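Local coordinates for protein dihydrodipicolinate synthase (Bacillus clausii KSM-K16, PDB 3E96) that probably acts as a 4-hydroxy-tetrahydrodipicolinate synthase, a lyase of the DapA family built on a TIM barrel, at residues 145-155 with 168-179. Numbering follows the deposited sequence.
Sequences KDPEISDRVLV and YAINDLPRFAKV
Arg-175, in the first turn of helix 173-180, holds Asp-151 side-on in a salt bridge: NE donates to Asp-151 OD2 (2.9 Å, 165°) and NH2 to Asp-151 OD1, while the carboxylate and guanidinium planes stand 58° apart, and both nitrogens meet the acid from above its plane. A bend at chi3 (71°) turns the guanidinium toward the loop, where two more of its N-H groups take backbone carbonyls: NH1 reaches Pro-147 O (2.8 Å) in the carbonyl plane, on a lone pair, and NH2 reaches Ile-149 O (2.9 Å) through a more bent bond, tilted from the carbonyl plane. A shorter, neutral alanine here would probably leave the Asp-151 carboxylate without its counter-charge and the Pro-147 and Ile-149 carbonyls without these donors, freeing the loop to shift.

Tyr-168, at the end of strand 163-168, adds a hydrogen bond from an uncharged donor, its OH donating to Asp-151 OD1 (2.7 Å) on the syn side, from the face opposite Arg-175 NH2. A water donates to both Asp-151 OD2 and Arg-175 O, tying the carboxylate to the helix backbone.

Apolar packing flanks this polar network. Leu-154 CD1 lies at the Tyr-168 ring edge, 3.7 Å from CE1, and Val-179 CG2 packs on Asp-151 CB and more loosely on Leu-154 and Val-155. Ile-170 CD1 sits over one guanidinium face, offset toward its rim, and touches Asp-146 O. Nearer the barrel mouth, Ala-169 CB meets Lys-145 CB (3.6 Å); Ala-169 also adjoins Tyr-143, the predicted proton donor/acceptor.

The contact thus joins the loops after neighbouring barrel strands 140-144 and 163-168, and the helices they lead into. With three donors from Arg-175 and Tyr-168 and one from water, Asp-151 is probably stabilised as a carboxylate.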
ATOM      1  N   LYS B 145       1.822   3.839  11.481  1.00 12.26           N
ATOM      2  CA  LYS B 145       3.010   4.422  10.868  1.00 13.21           C
ATOM      3  C   LYS B 145       2.863   5.644   9.967  1.00 11.61           C
ATOM      4  O   LYS B 145       3.855   6.092   9.393  1.00 12.11           O
ATOM      5  CB  LYS B 145       3.749   3.343  10.076  1.00 16.88           C
ATOM      6  CG  LYS B 145       3.027   2.902   8.813  1.00 18.98           C
ATOM      7  CD  LYS B 145       3.926   1.987   7.997  1.00 24.05           C
ATOM      8  CE  LYS B 145       3.351   1.692   6.631  1.00 25.86           C
ATOM      9  NZ  LYS B 145       4.321   0.892   5.820  1.00 26.21           N
ATOM     10  N   ASP B 146       1.659   6.184   9.828  1.00 11.67           N
ATOM     11  CA  ASP B 146       1.455   7.356   8.975  1.00 12.43           C
ATOM     12  C   ASP B 146       1.458   8.656   9.795  1.00 12.68           C
ATOM     13  O   ASP B 146       0.526   8.929  10.547  1.00 12.77           O
ATOM     14  CB  ASP B 146       0.129   7.231   8.210  1.00 12.34           C
ATOM     15  CG  ASP B 146      -0.049   8.322   7.173  1.00 13.35           C
ATOM     16  OD1 ASP B 146       0.741   9.289   7.182  1.00 14.59           O
ATOM     17  OD2 ASP B 146      -0.983   8.218   6.352  1.00 14.86           O
ATOM     18  N   PRO B 147       2.508   9.478   9.650  1.00 12.35           N
ATOM     19  CA  PRO B 147       2.579  10.733  10.405  1.00 12.85           C
ATOM     20  C   PRO B 147       1.437  11.697  10.119  1.00 14.43           C
ATOM     21  O   PRO B 147       1.155  12.584  10.923  1.00 15.21           O
ATOM     22  CB  PRO B 147       3.931  11.310   9.992  1.00 14.41           C
ATOM     23  CG  PRO B 147       4.078  10.820   8.584  1.00 16.36           C
ATOM     24  CD  PRO B 147       3.621   9.381   8.689  1.00 14.08           C
ATOM     25  N   GLU B 148       0.784  11.521   8.974  1.00 13.46           N
ATOM     26  CA  GLU B 148      -0.321  12.389   8.582  1.00 15.82           C
ATOM     27  C   GLU B 148      -1.599  12.091   9.357  1.00 15.45           C
ATOM     28  O   GLU B 148      -2.563  12.856   9.288  1.00 15.61           O
ATOM     29  CB  GLU B 148      -0.595  12.248   7.082  1.00 18.62           C
ATOM     30  CG  GLU B 148       0.514  12.783   6.193  1.00 26.00           C
ATOM     31  CD  GLU B 148       0.698  14.278   6.343  1.00 31.18           C
ATOM     32  OE1 GLU B 148      -0.289  15.018   6.151  1.00 33.71           O
ATOM     33  OE2 GLU B 148       1.829  14.715   6.648  1.00 36.34           O
ATOM     34  N   ILE B 149      -1.608  10.976  10.082  1.00 13.33           N
ATOM     35  CA  ILE B 149      -2.774  10.589  10.866  1.00 14.05           C
ATOM     36  C   ILE B 149      -2.532  10.892  12.346  1.00 14.58           C
ATOM     37  O   ILE B 149      -1.559  10.432  12.936  1.00 16.15           O
ATOM     38  CB  ILE B 149      -3.094   9.083  10.685  1.00 13.57           C
ATOM     39  CG1 ILE B 149      -3.411   8.789   9.212  1.00 13.60           C
ATOM     40  CG2 ILE B 149      -4.269   8.684  11.577  1.00 13.83           C
ATOM     41  CD1 ILE B 149      -4.636   9.519   8.673  1.00 13.40           C
ATOM     42  N   SER B 150      -3.433  11.673  12.932  1.00 14.31           N
ATOM     43  CA  SER B 150      -3.333  12.071  14.334  1.00 15.62           C
ATOM     44  C   SER B 150      -3.248  10.928  15.333  1.00 13.36           C
ATOM     45  O   SER B 150      -3.910   9.897  15.177  1.00 13.40           O
ATOM     46  CB  SER B 150      -4.528  12.949  14.710  1.00 16.16           C
ATOM     47  OG  SER B 150      -4.527  13.214  16.101  1.00 17.23           O
ATOM     48  N   ASP B 151      -2.444  11.127  16.376  1.00 12.77           N
ATOM     49  CA  ASP B 151      -2.299  10.129  17.425  1.00 13.91           C
ATOM     50  C   ASP B 151      -3.617   9.985  18.177  1.00 14.97           C
ATOM     51  O   ASP B 151      -3.809   9.035  18.938  1.00 15.05           O
ATOM     52  CB  ASP B 151      -1.195  10.524  18.408  1.00 12.76           C
ATOM     53  CG  ASP B 151       0.179  10.488  17.778  1.00 16.01           C
ATOM     54  OD1 ASP B 151       0.445   9.540  17.014  1.00 15.04           O
ATOM     55  OD2 ASP B 151       0.989  11.397  18.050  1.00 17.76           O
ATOM     56  N   ARG B 152      -4.520  10.937  17.968  1.00 16.74           N
ATOM     57  CA  ARG B 152      -5.828  10.894  18.618  1.00 19.19           C
ATOM     58  C   ARG B 152      -6.516   9.568  18.281  1.00 18.47           C
ATOM     59  O   ARG B 152      -7.318   9.054  19.065  1.00 17.53           O
ATOM     60  CB  ARG B 152      -6.693  12.068  18.145  1.00 21.98           C
ATOM     61  CG  ARG B 152      -8.105  12.072  18.711  1.00 28.74           C
ATOM     62  CD  ARG B 152      -8.098  12.185  20.230  1.00 34.24           C
ATOM     63  NE  ARG B 152      -9.449  12.142  20.782  1.00 38.77           N
ATOM     64  CZ  ARG B 152      -9.738  12.283  22.071  1.00 40.79           C
ATOM     65  NH1 ARG B 152      -8.766  12.480  22.953  1.00 43.14           N
ATOM     66  NH2 ARG B 152     -10.998  12.227  22.479  1.00 42.88           N
ATOM     67  N   VAL B 153      -6.203   9.024  17.107  1.00 15.59           N
ATOM     68  CA  VAL B 153      -6.771   7.748  16.682  1.00 14.93           C
ATOM     69  C   VAL B 153      -6.453   6.658  17.705  1.00 13.75           C
ATOM     70  O   VAL B 153      -7.303   5.826  18.024  1.00 14.82           O
ATOM     71  CB  VAL B 153      -6.205   7.313  15.307  1.00 14.30           C
ATOM     72  CG1 VAL B 153      -6.661   5.894  14.979  1.00 13.83           C
ATOM     73  CG2 VAL B 153      -6.658   8.280  14.227  1.00 14.00           C
ATOM     74  N   LEU B 154      -5.227   6.662  18.219  1.00 13.38           N
ATOM     75  CA  LEU B 154      -4.814   5.663  19.200  1.00 13.22           C
ATOM     76  C   LEU B 154      -5.507   5.904  20.539  1.00 15.06           C
ATOM     77  O   LEU B 154      -5.911   4.961  21.221  1.00 15.69           O
ATOM     78  CB  LEU B 154      -3.294   5.693  19.390  1.00 13.11           C
ATOM     79  CG  LEU B 154      -2.461   5.296  18.164  1.00 13.28           C
ATOM     80  CD1 LEU B 154      -0.973   5.433  18.487  1.00 13.12           C
ATOM     81  CD2 LEU B 154      -2.787   3.862  17.765  1.00 13.24           C
ATOM     82  N   VAL B 155      -5.633   7.171  20.913  1.00 15.33           N
ATOM     83  CA  VAL B 155      -6.296   7.519  22.164  1.00 16.76           C
ATOM     84  C   VAL B 155      -7.737   7.022  22.123  1.00 17.24           C
ATOM     85  O   VAL B 155      -8.254   6.507  23.113  1.00 17.76           O
ATOM     86  CB  VAL B 155      -6.301   9.045  22.387  1.00 18.14           C
ATOM     87  CG1 VAL B 155      -7.048   9.386  23.678  1.00 20.18           C
ATOM     88  CG2 VAL B 155      -4.872   9.561  22.456  1.00 17.82           C
ATOM     89  N   TYR B 168       4.044   1.301  17.426  1.00 13.69           N
ATOM     90  CA  TYR B 168       4.164   2.690  16.991  1.00 12.33           C
ATOM     91  C   TYR B 168       5.351   2.771  16.047  1.00 10.95           C
ATOM     92  O   TYR B 168       6.481   2.483  16.441  1.00 11.74           O
ATOM     93  CB  TYR B 168       4.382   3.596  18.198  1.00 11.16           C
ATOM     94  CG  TYR B 168       4.030   5.032  17.919  1.00 11.22           C
ATOM     95  CD1 TYR B 168       2.700   5.462  17.936  1.00 11.58           C
ATOM     96  CD2 TYR B 168       5.021   5.960  17.606  1.00 10.73           C
ATOM     97  CE1 TYR B 168       2.368   6.785  17.647  1.00 11.78           C
ATOM     98  CE2 TYR B 168       4.705   7.275  17.313  1.00 11.82           C
ATOM     99  CZ  TYR B 168       3.380   7.688  17.334  1.00 12.08           C
ATOM    100  OH  TYR B 168       3.078   9.002  17.036  1.00 11.97           O
ATOM    101  N   ALA B 169       5.094   3.172  14.805  1.00 11.81           N
ATOM    102  CA  ALA B 169       6.146   3.215  13.800  1.00 11.40           C
ATOM    103  C   ALA B 169       6.411   4.574  13.169  1.00 12.14           C
ATOM    104  O   ALA B 169       6.855   4.659  12.022  1.00 12.76           O
ATOM    105  CB  ALA B 169       5.848   2.179  12.718  1.00 10.11           C
ATOM    106  N   ILE B 170       6.114   5.634  13.913  1.00 12.31           N
ATOM    107  CA  ILE B 170       6.375   6.991  13.457  1.00 11.49           C
ATOM    108  C   ILE B 170       7.564   7.396  14.317  1.00 11.56           C
ATOM    109  O   ILE B 170       7.455   7.459  15.543  1.00 11.02           O
ATOM    110  CB  ILE B 170       5.186   7.927  13.741  1.00 10.88           C
ATOM    111  CG1 ILE B 170       3.940   7.412  13.015  1.00 12.74           C
ATOM    112  CG2 ILE B 170       5.520   9.346  13.289  1.00 11.76           C
ATOM    113  CD1 ILE B 170       2.683   8.222  13.289  1.00 12.70           C
ATOM    114  N   ASN B 171       8.706   7.649  13.685  1.00  9.90           N
ATOM    115  CA  ASN B 171       9.903   8.004  14.436  1.00 10.68           C
ATOM    116  C   ASN B 171       9.932   9.458  14.866  1.00 11.68           C
ATOM    117  O   ASN B 171      10.843  10.213  14.533  1.00 11.04           O
ATOM    118  CB  ASN B 171      11.153   7.642  13.631  1.00 11.91           C
ATOM    119  CG  ASN B 171      11.305   6.140  13.461  1.00 13.72           C
ATOM    120  OD1 ASN B 171      11.016   5.371  14.387  1.00 14.24           O
ATOM    121  ND2 ASN B 171      11.761   5.710  12.287  1.00 12.45           N
ATOM    122  N   ASP B 172       8.911   9.824  15.628  1.00 10.13           N
ATOM    123  CA  ASP B 172       8.757  11.169  16.152  1.00 11.85           C
ATOM    124  C   ASP B 172       8.679  10.950  17.659  1.00 11.69           C
ATOM    125  O   ASP B 172       7.614  10.628  18.188  1.00 11.02           O
ATOM    126  CB  ASP B 172       7.451  11.768  15.627  1.00 11.94           C
ATOM    127  CG  ASP B 172       7.288  13.226  15.995  1.00 14.08           C
ATOM    128  OD1 ASP B 172       7.637  13.590  17.132  1.00 14.01           O
ATOM    129  OD2 ASP B 172       6.799  14.002  15.149  1.00 15.29           O
ATOM    130  N   LEU B 173       9.811  11.094  18.346  1.00 11.49           N
ATOM    131  CA  LEU B 173       9.854  10.855  19.784  1.00 13.30           C
ATOM    132  C   LEU B 173       8.906  11.713  20.626  1.00 13.04           C
ATOM    133  O   LEU B 173       8.247  11.193  21.526  1.00 13.04           O
ATOM    134  CB  LEU B 173      11.298  10.961  20.295  1.00 15.14           C
ATOM    135  CG  LEU B 173      12.195   9.744  19.999  1.00 19.78           C
ATOM    136  CD1 LEU B 173      11.655   8.512  20.705  1.00 20.30           C
ATOM    137  CD2 LEU B 173      12.269   9.490  18.508  1.00 23.52           C
ATOM    138  N   PRO B 174       8.832  13.032  20.368  1.00 12.98           N
ATOM    139  CA  PRO B 174       7.907  13.832  21.182  1.00 12.98           C
ATOM    140  C   PRO B 174       6.474  13.330  21.017  1.00 12.98           C
ATOM    141  O   PRO B 174       5.718  13.268  21.986  1.00 13.92           O
ATOM    142  CB  PRO B 174       8.098  15.248  20.635  1.00 13.93           C
ATOM    143  CG  PRO B 174       9.554  15.246  20.257  1.00 14.12           C
ATOM    144  CD  PRO B 174       9.689  13.905  19.543  1.00 12.13           C
ATOM    145  N   ARG B 175       6.098  12.964  19.791  1.00 13.40           N
ATOM    146  CA  ARG B 175       4.751  12.449  19.551  1.00 12.54           C
ATOM    147  C   ARG B 175       4.527  11.153  20.313  1.00 12.87           C
ATOM    148  O   ARG B 175       3.501  10.975  20.973  1.00 12.41           O
ATOM    149  CB  ARG B 175       4.512  12.175  18.063  1.00 14.31           C
ATOM    150  CG  ARG B 175       4.070  13.372  17.256  1.00 14.39           C
ATOM    151  CD  ARG B 175       3.756  12.966  15.815  1.00 15.02           C
ATOM    152  NE  ARG B 175       2.532  12.170  15.688  1.00 14.00           N
ATOM    153  CZ  ARG B 175       1.925  11.935  14.525  1.00 12.74           C
ATOM    154  NH1 ARG B 175       2.435  12.427  13.402  1.00 12.14           N
ATOM    155  NH2 ARG B 175       0.794  11.241  14.481  1.00 13.63           N
ATOM    156  N   PHE B 176       5.487  10.239  20.212  1.00 10.97           N
ATOM    157  CA  PHE B 176       5.373   8.958  20.891  1.00 12.08           C
ATOM    158  C   PHE B 176       5.288   9.135  22.407  1.00 12.15           C
ATOM    159  O   PHE B 176       4.413   8.562  23.057  1.00 12.63           O
ATOM    160  CB  PHE B 176       6.560   8.050  20.532  1.00 11.37           C
ATOM    161  CG  PHE B 176       6.566   6.744  21.278  1.00 12.60           C
ATOM    162  CD1 PHE B 176       5.547   5.815  21.090  1.00 12.06           C
ATOM    163  CD2 PHE B 176       7.551   6.475  22.221  1.00 13.24           C
ATOM    164  CE1 PHE B 176       5.508   4.640  21.837  1.00 12.17           C
ATOM    165  CE2 PHE B 176       7.523   5.306  22.973  1.00 12.51           C
ATOM    166  CZ  PHE B 176       6.498   4.385  22.783  1.00 13.51           C
ATOM    167  N   ALA B 177       6.183   9.941  22.972  1.00 12.38           N
ATOM    168  CA  ALA B 177       6.178  10.161  24.417  1.00 13.18           C
ATOM    169  C   ALA B 177       4.845  10.729  24.904  1.00 14.04           C
ATOM    170  O   ALA B 177       4.367  10.373  25.988  1.00 14.21           O
ATOM    171  CB  ALA B 177       7.318  11.095  24.812  1.00 13.26           C
ATOM    172  N   LYS B 178       4.242  11.603  24.106  1.00 13.23           N
ATOM    173  CA  LYS B 178       2.974  12.211  24.481  1.00 15.01           C
ATOM    174  C   LYS B 178       1.787  11.251  24.387  1.00 15.33           C
ATOM    175  O   LYS B 178       0.943  11.219  25.284  1.00 15.64           O
ATOM    176  CB  LYS B 178       2.699  13.449  23.621  1.00 16.65           C
ATOM    177  CG  LYS B 178       1.423  14.197  23.993  1.00 18.95           C
ATOM    178  CD  LYS B 178       1.435  14.660  25.449  1.00 21.30           C
ATOM    179  CE  LYS B 178       0.097  15.274  25.850  1.00 23.59           C
ATOM    180  NZ  LYS B 178       0.094  15.722  27.275  1.00 24.72           N
ATOM    181  N   VAL B 179       1.708  10.462  23.319  1.00 14.41           N
ATOM    182  CA  VAL B 179       0.574   9.552  23.201  1.00 13.63           C
ATOM    183  C   VAL B 179       0.612   8.482  24.292  1.00 13.67           C
ATOM    184  O   VAL B 179      -0.429   8.079  24.806  1.00 15.80           O
ATOM    185  CB  VAL B 179       0.488   8.894  21.791  1.00 14.61           C
ATOM    186  CG1 VAL B 179       1.612   7.882  21.593  1.00 14.99           C
ATOM    187  CG2 VAL B 179      -0.885   8.237  21.624  1.00 13.98           C
TER
HETATM  188  O   HOH W   1       1.117  12.511  20.385  1.00 16.35           O